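PDB 3EB8: cysteine protease-like VirA from Shigella flexneri, which is a secreted virulence effector required for entry into epithelial cells and spread between them, although its reported alpha-tubulin protease activity is disputed. Local coordinates for residues K18-S26 against A37-L48; N102-I113 against I311-N319. All blocks are in the same frame, centred on the assembly; numbering follows the deposited sequence.

Interaction 1. Residues K18-S26 against A37-L48; sequences KLMDSFSPS and AHANIDGISIRL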
loop_
_atom_site.group_PDB
_atom_site.type_symbol
_atom_site.label_atom_id
_atom_site.label_comp_id
_atom_site.label_asym_id
_atom_site.label_seq_id
_atom_site.Cartn_x
_atom_site.Cartn_y
_atom_site.Cartn_z
ATOM N N LYS A 18 14.992 9.271 10.603
ATOM C CA LYS A 18 14.120 9.326 11.781
ATOM C C LYS A 18 13.234 10.582 11.724
ATOM O O LYS A 18 12.040 10.527 11.993
ATOM C CB LYS A 18 14.962 9.311 13.060
ATOM C CG LYS A 18 14.506 8.329 14.138
ATOM C CD LYS A 18 13.724 9.019 15.253
ATOM C CE LYS A 18 13.938 8.340 16.619
ATOM N NZ LYS A 18 13.183 7.059 16.817
ATOM N N LEU A 19 13.824 11.726 11.388
ATOM C CA LEU A 19 13.020 12.837 10.907
ATOM C C LEU A 19 12.562 12.233 9.592
ATOM O O LEU A 19 12.958 11.121 9.270
ATOM C CB LEU A 19 13.894 14.080 10.705
ATOM C CG LEU A 19 14.790 14.425 11.913
ATOM C CD1 LEU A 19 15.944 15.388 11.584
ATOM C CD2 LEU A 19 13.968 14.957 13.092
ATOM N N MET A 20 11.741 12.913 8.823
ATOM C CA MET A 20 11.267 12.334 7.554
ATOM C C MET A 20 10.157 11.337 7.828
ATOM O O MET A 20 9.074 11.455 7.269
ATOM C CB MET A 20 12.371 11.637 6.726
ATOM C CG MET A 20 13.533 12.500 6.244
ATOM S SD MET A 20 13.064 14.180 5.834
ATOM C CE MET A 20 11.930 13.917 4.470
ATOM N N ASP A 21 10.423 10.344 8.671
ATOM C CA ASP A 21 9.367 9.409 9.052
ATOM C C ASP A 21 8.327 10.154 9.889
ATOM O O ASP A 21 7.125 9.965 9.724
ATOM C CB ASP A 21 9.936 8.208 9.812
ATOM C CG ASP A 21 10.768 7.274 8.924
ATOM O OD1 ASP A 21 11.012 7.587 7.722
ATOM O OD2 ASP A 21 11.182 6.214 9.453
ATOM N N SER A 22 8.814 11.017 10.772
ATOM C CA SER A 22 8.012 11.975 11.526
ATOM C C SER A 22 7.013 12.761 10.666
ATOM O O SER A 22 6.056 13.332 11.187
ATOM C CB SER A 22 8.945 12.955 12.239
ATOM O OG SER A 22 9.549 12.344 13.365
ATOM N N PHE A 23 7.246 12.804 9.360
ATOM C CA PHE A 23 6.396 13.575 8.474
ATOM C C PHE A 23 5.086 12.846 8.211
ATOM O O PHE A 23 5.075 11.656 7.886
ATOM C CB PHE A 23 7.116 13.918 7.161
ATOM C CG PHE A 23 8.052 15.087 7.276
ATOM C CD1 PHE A 23 9.372 14.901 7.645
ATOM C CD2 PHE A 23 7.598 16.381 7.041
ATOM C CE1 PHE A 23 10.235 15.983 7.779
ATOM C CE2 PHE A 23 8.451 17.474 7.165
ATOM C CZ PHE A 23 9.771 17.279 7.529
ATOM N N SER A 24 3.981 13.566 8.373
ATOM C CA SER A 24 2.657 12.999 8.159
ATOM C C SER A 24 1.858 13.901 7.243
ATOM O O SER A 24 2.072 15.112 7.230
ATOM C CB SER A 24 1.928 12.853 9.497
ATOM O OG SER A 24 2.790 12.284 10.473
ATOM N N PRO A 25 0.934 13.319 6.472
ATOM C CA PRO A 25 0.061 14.107 5.594
ATOM C C PRO A 25 -0.699 15.134 6.413
ATOM O O PRO A 25 -1.096 14.850 7.546
ATOM C CB PRO A 25 -0.921 13.066 5.045
ATOM C CG PRO A 25 -0.257 11.770 5.222
ATOM C CD PRO A 25 0.611 11.885 6.433
ATOM N N SER A 26 -0.890 16.320 5.860
ATOM C CA SER A 26 -1.654 17.334 6.559
ATOM C C SER A 26 -3.111 17.329 6.089
ATOM O O SER A 26 -3.419 17.776 4.987
ATOM C CB SER A 26 -1.003 18.696 6.364
ATOM O OG SER A 26 0.279 18.694 6.966
ATOM N N ALA A 37 2.251 18.229 4.085
ATOM C CA ALA A 37 2.842 17.427 5.154
ATOM C C ALA A 37 3.366 18.268 6.310
ATOM O O ALA A 37 3.656 19.450 6.160
ATOM C CB ALA A 37 3.930 16.539 4.621
ATOM N N HIS A 38 3.486 17.640 7.471
ATOM C CA HIS A 38 4.004 18.318 8.647
ATOM C C HIS A 38 4.777 17.360 9.531
ATOM O O HIS A 38 4.537 16.154 9.533
ATOM C CB HIS A 38 2.865 18.892 9.476
ATOM C CG HIS A 38 1.995 17.839 10.077
ATOM N ND1 HIS A 38 0.877 17.352 9.443
ATOM C CD2 HIS A 38 2.107 17.151 11.234
ATOM C CE1 HIS A 38 0.322 16.422 10.198
ATOM N NE2 HIS A 38 1.047 16.282 11.288
ATOM N N ALA A 39 5.701 17.915 10.298
ATOM C CA ALA A 39 6.416 17.157 11.307
ATOM C C ALA A 39 6.512 18.028 12.541
ATOM O O ALA A 39 6.898 19.184 12.480
ATOM C CB ALA A 39 7.793 16.766 10.815
ATOM N N ASN A 40 6.108 17.478 13.665
ATOM C CA ASN A 40 6.168 18.210 14.914
ATOM C C ASN A 40 7.119 17.456 15.807
ATOM O O ASN A 40 6.808 16.366 16.295
ATOM C CB ASN A 40 4.778 18.325 15.552
ATOM C CG ASN A 40 3.755 18.966 14.613
ATOM O OD1 ASN A 40 4.083 19.888 13.873
ATOM N ND2 ASN A 40 2.515 18.471 14.638
ATOM N N ILE A 41 8.301 18.031 15.989
ATOM C CA ILE A 41 9.312 17.440 16.846
ATOM C C ILE A 41 9.676 18.341 18.017
ATOM O O ILE A 41 10.360 19.346 17.863
ATOM C CB ILE A 41 10.559 17.029 16.040
ATOM C CG1 ILE A 41 10.166 15.908 15.056
ATOM C CG2 ILE A 41 11.702 16.601 16.991
ATOM C CD1 ILE A 41 10.917 15.931 13.741
ATOM N N ASP A 42 9.156 17.978 19.182
ATOM C CA ASP A 42 9.566 18.551 20.454
ATOM C C ASP A 42 9.676 20.066 20.443
ATOM O O ASP A 42 10.707 20.620 20.825
ATOM C CB ASP A 42 10.883 17.915 20.899
ATOM C CG ASP A 42 10.899 16.403 20.685
ATOM O OD1 ASP A 42 9.837 15.756 20.853
ATOM O OD2 ASP A 42 11.969 15.863 20.339
ATOM N N GLY A 43 8.606 20.730 20.024
ATOM C CA GLY A 43 8.542 22.182 20.070
ATOM C C GLY A 43 8.691 22.811 18.698
ATOM O O GLY A 43 8.250 23.933 18.439
ATOM N N ILE A 44 9.323 22.073 17.800
ATOM C CA ILE A 44 9.525 22.548 16.445
ATOM C C ILE A 44 8.526 21.907 15.486
ATOM O O ILE A 44 7.986 20.829 15.744
ATOM C CB ILE A 44 10.956 22.282 15.983
ATOM C CG1 ILE A 44 11.909 23.158 16.791
ATOM C CG2 ILE A 44 11.104 22.547 14.497
ATOM C CD1 ILE A 44 13.218 23.378 16.130
ATOM N N SER A 45 8.266 22.592 14.385
ATOM C CA SER A 45 7.328 22.092 13.412
ATOM C C SER A 45 7.833 22.421 12.031
ATOM O O SER A 45 8.285 23.532 11.781
ATOM C CB SER A 45 5.963 22.728 13.620
ATOM O OG SER A 45 5.021 22.163 12.732
ATOM N N ILE A 46 7.773 21.449 11.136
ATOM C CA ILE A 46 8.134 21.681 9.753
ATOM C C ILE A 46 6.886 21.460 8.908
ATOM O O ILE A 46 6.179 20.472 9.085
ATOM C CB ILE A 46 9.283 20.753 9.291
ATOM C CG1 ILE A 46 10.509 20.950 10.166
ATOM C CG2 ILE A 46 9.681 21.062 7.872
ATOM C CD1 ILE A 46 10.509 20.125 11.432
ATOM N N ARG A 47 6.604 22.396 8.013
ATOM C CA ARG A 47 5.474 22.258 7.124
ATOM C C ARG A 47 5.966 22.250 5.696
ATOM O O ARG A 47 6.789 23.083 5.306
ATOM C CB ARG A 47 4.486 23.401 7.326
ATOM C CG ARG A 47 4.161 23.682 8.769
ATOM C CD ARG A 47 3.511 22.488 9.443
ATOM N NE ARG A 47 3.114 22.831 10.804
ATOM C CZ ARG A 47 2.029 23.533 11.108
ATOM N NH1 ARG A 47 1.224 23.958 10.142
ATOM N NH2 ARG A 47 1.752 23.802 12.377
ATOM N N LEU A 48 5.467 21.307 4.912
ATOM C CA LEU A 48 5.820 21.228 3.508
ATOM C C LEU A 48 4.630 21.668 2.682
ATOM O O LEU A 48 3.553 21.082 2.782
ATOM C CB LEU A 48 6.192 19.803 3.147
ATOM C CG LEU A 48 7.185 19.179 4.123
ATOM C CD1 LEU A 48 7.469 17.721 3.754
ATOM C CD2 LEU A 48 8.456 19.987 4.159
#

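Interaction 2. Residues N102-I113 against I311-N319; sequences NFKTHKPAPEVI and ITCNGVGIN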
loop_
_atom_site.group_PDB
_atom_site.type_symbol
_atom_site.label_atom_id
_atom_site.label_comp_id
_atom_site.label_asym_id
_atom_site.label_seq_id
_atom_site.Cartn_x
_atom_site.Cartn_y
_atom_site.Cartn_z
ATOM N N ASN A 102 17.712 -2.018 -17.672
ATOM C CA ASN A 102 17.969 -2.472 -19.027
ATOM C C ASN A 102 16.658 -2.976 -19.604
ATOM O O ASN A 102 15.686 -3.171 -18.869
ATOM C CB ASN A 102 19.035 -3.559 -19.062
ATOM C CG ASN A 102 18.543 -4.866 -18.501
ATOM O OD1 ASN A 102 18.458 -5.039 -17.288
ATOM N ND2 ASN A 102 18.212 -5.797 -19.379
ATOM N N PHE A 103 16.620 -3.157 -20.916
ATOM C CA PHE A 103 15.375 -3.522 -21.582
ATOM C C PHE A 103 15.414 -4.972 -22.019
ATOM O O PHE A 103 14.638 -5.400 -22.867
ATOM C CB PHE A 103 15.110 -2.608 -22.775
ATOM C CG PHE A 103 14.907 -1.167 -22.400
ATOM C CD1 PHE A 103 15.747 -0.184 -22.901
ATOM C CD2 PHE A 103 13.878 -0.794 -21.542
ATOM C CE1 PHE A 103 15.557 1.151 -22.566
ATOM C CE2 PHE A 103 13.681 0.539 -21.202
ATOM C CZ PHE A 103 14.530 1.512 -21.712
ATOM N N LYS A 104 16.319 -5.723 -21.406
ATOM C CA LYS A 104 16.451 -7.146 -21.673
ATOM C C LYS A 104 16.075 -8.004 -20.455
ATOM O O LYS A 104 16.531 -9.140 -20.336
ATOM C CB LYS A 104 17.877 -7.459 -22.152
ATOM C CG LYS A 104 18.264 -6.725 -23.454
ATOM C CD LYS A 104 19.730 -6.923 -23.824
ATOM C CE LYS A 104 20.122 -6.051 -25.014
ATOM N NZ LYS A 104 21.414 -6.473 -25.648
ATOM N N THR A 105 15.246 -7.450 -19.564
ATOM C CA THR A 105 14.734 -8.173 -18.398
ATOM C C THR A 105 13.208 -8.222 -18.411
ATOM O O THR A 105 12.546 -7.398 -19.043
ATOM C CB THR A 105 15.201 -7.547 -17.077
ATOM O OG1 THR A 105 16.612 -7.325 -17.130
ATOM C CG2 THR A 105 14.917 -8.487 -15.917
ATOM N N HIS A 106 12.653 -9.197 -17.703
ATOM C CA HIS A 106 11.223 -9.442 -17.712
ATOM C C HIS A 106 10.587 -8.997 -16.398
ATOM O O HIS A 106 9.378 -9.094 -16.229
ATOM C CB HIS A 106 10.965 -10.935 -17.935
ATOM C CG HIS A 106 11.526 -11.810 -16.854
ATOM N ND1 HIS A 106 12.823 -12.276 -16.869
ATOM C CD2 HIS A 106 10.969 -12.293 -15.716
ATOM C CE1 HIS A 106 13.040 -13.014 -15.794
ATOM N NE2 HIS A 106 11.929 -13.041 -15.079
ATOM N N LYS A 107 11.404 -8.513 -15.467
ATOM C CA LYS A 107 10.911 -8.129 -14.141
ATOM C C LYS A 107 11.719 -6.962 -13.551
ATOM O O LYS A 107 12.880 -6.749 -13.931
ATOM C CB LYS A 107 10.968 -9.335 -13.192
ATOM C CG LYS A 107 12.398 -9.856 -12.927
ATOM C CD LYS A 107 12.406 -11.066 -11.997
ATOM C CE LYS A 107 13.808 -11.641 -11.835
ATOM N NZ LYS A 107 14.379 -12.172 -13.114
ATOM N N PRO A 108 11.120 -6.214 -12.610
ATOM C CA PRO A 108 11.854 -5.118 -11.974
ATOM C C PRO A 108 13.034 -5.666 -11.205
ATOM O O PRO A 108 12.933 -6.783 -10.680
ATOM C CB PRO A 108 10.844 -4.533 -10.988
ATOM C CG PRO A 108 9.484 -4.983 -11.471
ATOM C CD PRO A 108 9.715 -6.295 -12.171
ATOM N N ALA A 109 14.128 -4.908 -11.132
ATOM C CA ALA A 109 15.239 -5.274 -10.255
ATOM C C ALA A 109 14.820 -5.196 -8.790
ATOM O O ALA A 109 13.890 -4.477 -8.441
ATOM C CB ALA A 109 16.430 -4.373 -10.503
ATOM N N PRO A 110 15.516 -5.928 -7.920
ATOM C CA PRO A 110 15.247 -5.877 -6.477
ATOM C C PRO A 110 15.229 -4.451 -5.911
ATOM O O PRO A 110 14.398 -4.147 -5.058
ATOM C CB PRO A 110 16.415 -6.660 -5.875
ATOM C CG PRO A 110 16.897 -7.550 -6.968
ATOM C CD PRO A 110 16.649 -6.803 -8.253
ATOM N N GLU A 111 16.134 -3.589 -6.368
ATOM C CA GLU A 111 16.162 -2.219 -5.862
ATOM C C GLU A 111 14.882 -1.463 -6.217
ATOM O O GLU A 111 14.387 -0.665 -5.422
ATOM C CB GLU A 111 17.382 -1.453 -6.367
ATOM C CG GLU A 111 18.721 -2.044 -5.956
ATOM C CD GLU A 111 19.156 -3.206 -6.847
ATOM O OE1 GLU A 111 18.336 -3.686 -7.666
ATOM O OE2 GLU A 111 20.323 -3.639 -6.731
ATOM N N VAL A 112 14.353 -1.702 -7.409
ATOM C CA VAL A 112 13.107 -1.065 -7.820
ATOM C C VAL A 112 11.958 -1.533 -6.911
ATOM O O VAL A 112 11.186 -0.730 -6.382
ATOM C CB VAL A 112 12.808 -1.328 -9.317
ATOM C CG1 VAL A 112 11.328 -1.147 -9.618
ATOM C CG2 VAL A 112 13.646 -0.408 -10.179
ATOM N N ILE A 113 11.881 -2.841 -6.700
ATOM C CA ILE A 113 10.897 -3.423 -5.794
ATOM C C ILE A 113 11.026 -2.809 -4.410
ATOM O O ILE A 113 10.033 -2.378 -3.817
ATOM C CB ILE A 113 11.063 -4.953 -5.697
ATOM C CG1 ILE A 113 10.485 -5.624 -6.944
ATOM C CG2 ILE A 113 10.384 -5.499 -4.450
ATOM C CD1 ILE A 113 11.157 -6.943 -7.281
ATOM N N ILE A 311 6.909 0.113 -17.706
ATOM C CA ILE A 311 8.108 0.386 -18.482
ATOM C C ILE A 311 8.361 1.881 -18.536
ATOM O O ILE A 311 7.475 2.658 -18.883
ATOM C CB ILE A 311 8.047 -0.187 -19.920
ATOM C CG1 ILE A 311 7.600 -1.651 -19.892
ATOM C CG2 ILE A 311 9.401 -0.039 -20.608
ATOM C CD1 ILE A 311 8.369 -2.510 -18.900
ATOM N N THR A 312 9.571 2.279 -18.164
ATOM C CA THR A 312 9.982 3.670 -18.231
ATOM C C THR A 312 11.054 3.783 -19.290
ATOM O O THR A 312 11.425 2.790 -19.919
ATOM C CB THR A 312 10.589 4.150 -16.896
ATOM O OG1 THR A 312 11.839 3.474 -16.678
ATOM C CG2 THR A 312 9.627 3.874 -15.720
ATOM N N CYS A 313 11.563 4.994 -19.481
ATOM C CA CYS A 313 12.620 5.220 -20.462
ATOM C C CYS A 313 13.968 4.631 -20.013
ATOM O O CYS A 313 14.950 4.696 -20.752
ATOM C CB CYS A 313 12.786 6.712 -20.709
ATOM S SG CYS A 313 13.221 7.526 -19.197
ATOM N N ASN A 314 14.013 4.061 -18.811
ATOM C CA ASN A 314 15.237 3.428 -18.302
ATOM C C ASN A 314 15.150 1.909 -18.165
ATOM O O ASN A 314 16.159 1.236 -17.982
ATOM C CB ASN A 314 15.625 4.021 -16.951
ATOM C CG ASN A 314 16.060 5.465 -17.052
ATOM O OD1 ASN A 314 16.322 5.974 -18.147
ATOM N ND2 ASN A 314 16.154 6.135 -15.906
ATOM N N GLY A 315 13.943 1.363 -18.227
ATOM C CA GLY A 315 13.786 -0.067 -18.075
ATOM C C GLY A 315 12.500 -0.457 -17.384
ATOM O O GLY A 315 11.507 0.266 -17.442
ATOM N N VAL A 316 12.521 -1.608 -16.721
ATOM C CA VAL A 316 11.330 -2.130 -16.065
ATOM C C VAL A 316 11.151 -1.513 -14.683
ATOM O O VAL A 316 11.895 -1.816 -13.737
ATOM C CB VAL A 316 11.390 -3.668 -15.938
ATOM C CG1 VAL A 316 10.050 -4.218 -15.451
ATOM C CG2 VAL A 316 11.776 -4.292 -17.269
ATOM N N GLY A 317 10.155 -0.638 -14.573
ATOM C CA GLY A 317 9.836 0.013 -13.314
ATOM C C GLY A 317 8.540 -0.518 -12.744
ATOM O O GLY A 317 8.030 -1.543 -13.192
ATOM N N ILE A 318 8.002 0.190 -11.759
ATOM C CA ILE A 318 6.772 -0.213 -11.091
ATOM C C ILE A 318 5.832 0.976 -10.921
ATOM O O ILE A 318 6.271 2.094 -10.669
ATOM C CB ILE A 318 7.056 -0.814 -9.693
ATOM C CG1 ILE A 318 7.611 -2.233 -9.804
ATOM C CG2 ILE A 318 5.793 -0.825 -8.851
ATOM C CD1 ILE A 318 8.326 -2.713 -8.540
ATOM N N ASN A 319 4.536 0.738 -11.083
ATOM C CA ASN A 319 3.530 1.719 -10.721
ATOM C C ASN A 319 2.896 1.283 -9.411
ATOM O O ASN A 319 2.058 0.382 -9.383
ATOM C CB ASN A 319 2.489 1.838 -11.831
ATOM C CG ASN A 319 1.311 2.742 -11.454
ATOM O OD1 ASN A 319 1.423 3.622 -10.594
ATOM N ND2 ASN A 319 0.174 2.522 -12.111
HETATM O O HOH W 1 15.059 -2.773 -16.441
#

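Interaction 1. Residues K18-S26 against A37-L48
F23 lays its ring over A39 while S24 pairs with H38, adding the short strand 24-25 to the edge of a five-stranded antiparallel sheet next to the hairpin of strands 35-41 and 44-51. A39 CB sits 3.6 Å from the centroid of the F23 ring and 5° off its normal, a CH-pi contact over one face. I46 CG2 meets the ring edge at F23 CZ, 3.8 Å away, and L48 CD1 comes in obliquely, 3.6 Å from F23 CD2. Farther along, the L19 and I41 side chains cross at about a right angle, L19 CD2 against I41 CD1 at 3.3 Å.

Two bonds join the backbones of the S24–H38 pair: S24 N to H38 O and H38 N to S24 O, each 2.9 Å. With chi1 at 66°, CG of H38 lies between its backbone N and carbonyl carbon, and the imidazole is directed at S26. There H38 ND1 donates to S26 OG at 2.9 Å, almost exactly in the ring plane.

Beyond it, P25 and A37 form a non-hydrogen-bonded pair, and both side chains touch F87. K85 NZ hydrogen-bonds both D21 O and F23 O where the chain turns into the strand. The S26 hydroxyl that receives H38 also bonds E35 OE2.

Interaction 2. Residues N102-I113 against I311-N319
F103 (chi1 -64°, CG beside the backbone N) swings its ring against the turn at T312-G315, and V316, with chi1 at -171° and CG1 trans to its N, sends that methyl to the K107–P108 peptide. The F103 ring edge faces two backbone carbonyls: T312 O is 3.4 Å from F103 CE2, and C313 O is 3.4 Å from F103 CZ. The backbone of G315 comes closer still, F103 CE2 lying 3.1 Å from G315 N, obliquely to the ring. F265 meets the same ring with nearly parallel planes.

V316 CG1 is 3.6 Å from P108 N, while its CG2 leans toward T105 O. A water ties the backbones together, accepting from V316 N at 2.8 Å and donating to N102 O over a short 2.5 Å.

Next along the strand, I318 lies against P108 and the first turn of helix 110-118. The P108 ring crosses it at about a right angle, P108 CG to I318 CG1 3.7 Å. V112 CG1 reaches I318 CD1 at 3.6 Å as the two side chains run past each other in opposite directions, and I113 touches the same methyl. The turn under F103 is the tight end of the beta hairpin 300-312/315-327, where T312 OG1, also hydrogen-bonded to S355 OG of strand 348-356, accepts from N314 N in an ST turn.

In the fold
The two contacts follow one another in the chain and do not touch: their centres are 32 Å apart and their nearest atoms about 15 Å. Interaction 1 belongs to the five-stranded N-terminal sheet; interaction 2 lies at the hairpin end of the larger mixed sheet, where a loop and helix 110-118 cover strand 315-327. Strand 86-87 connects the two regions, since F87 packs on the edge strand of interaction 1 while 86-87 pairs with strand 121-123, which follows helix 110-118. Interaction 2 abuts residues 182-273, the assigned tubulin-binding region: N261 bonds I311 O, and the backbones of H106 and I272 are hydrogen-bonded.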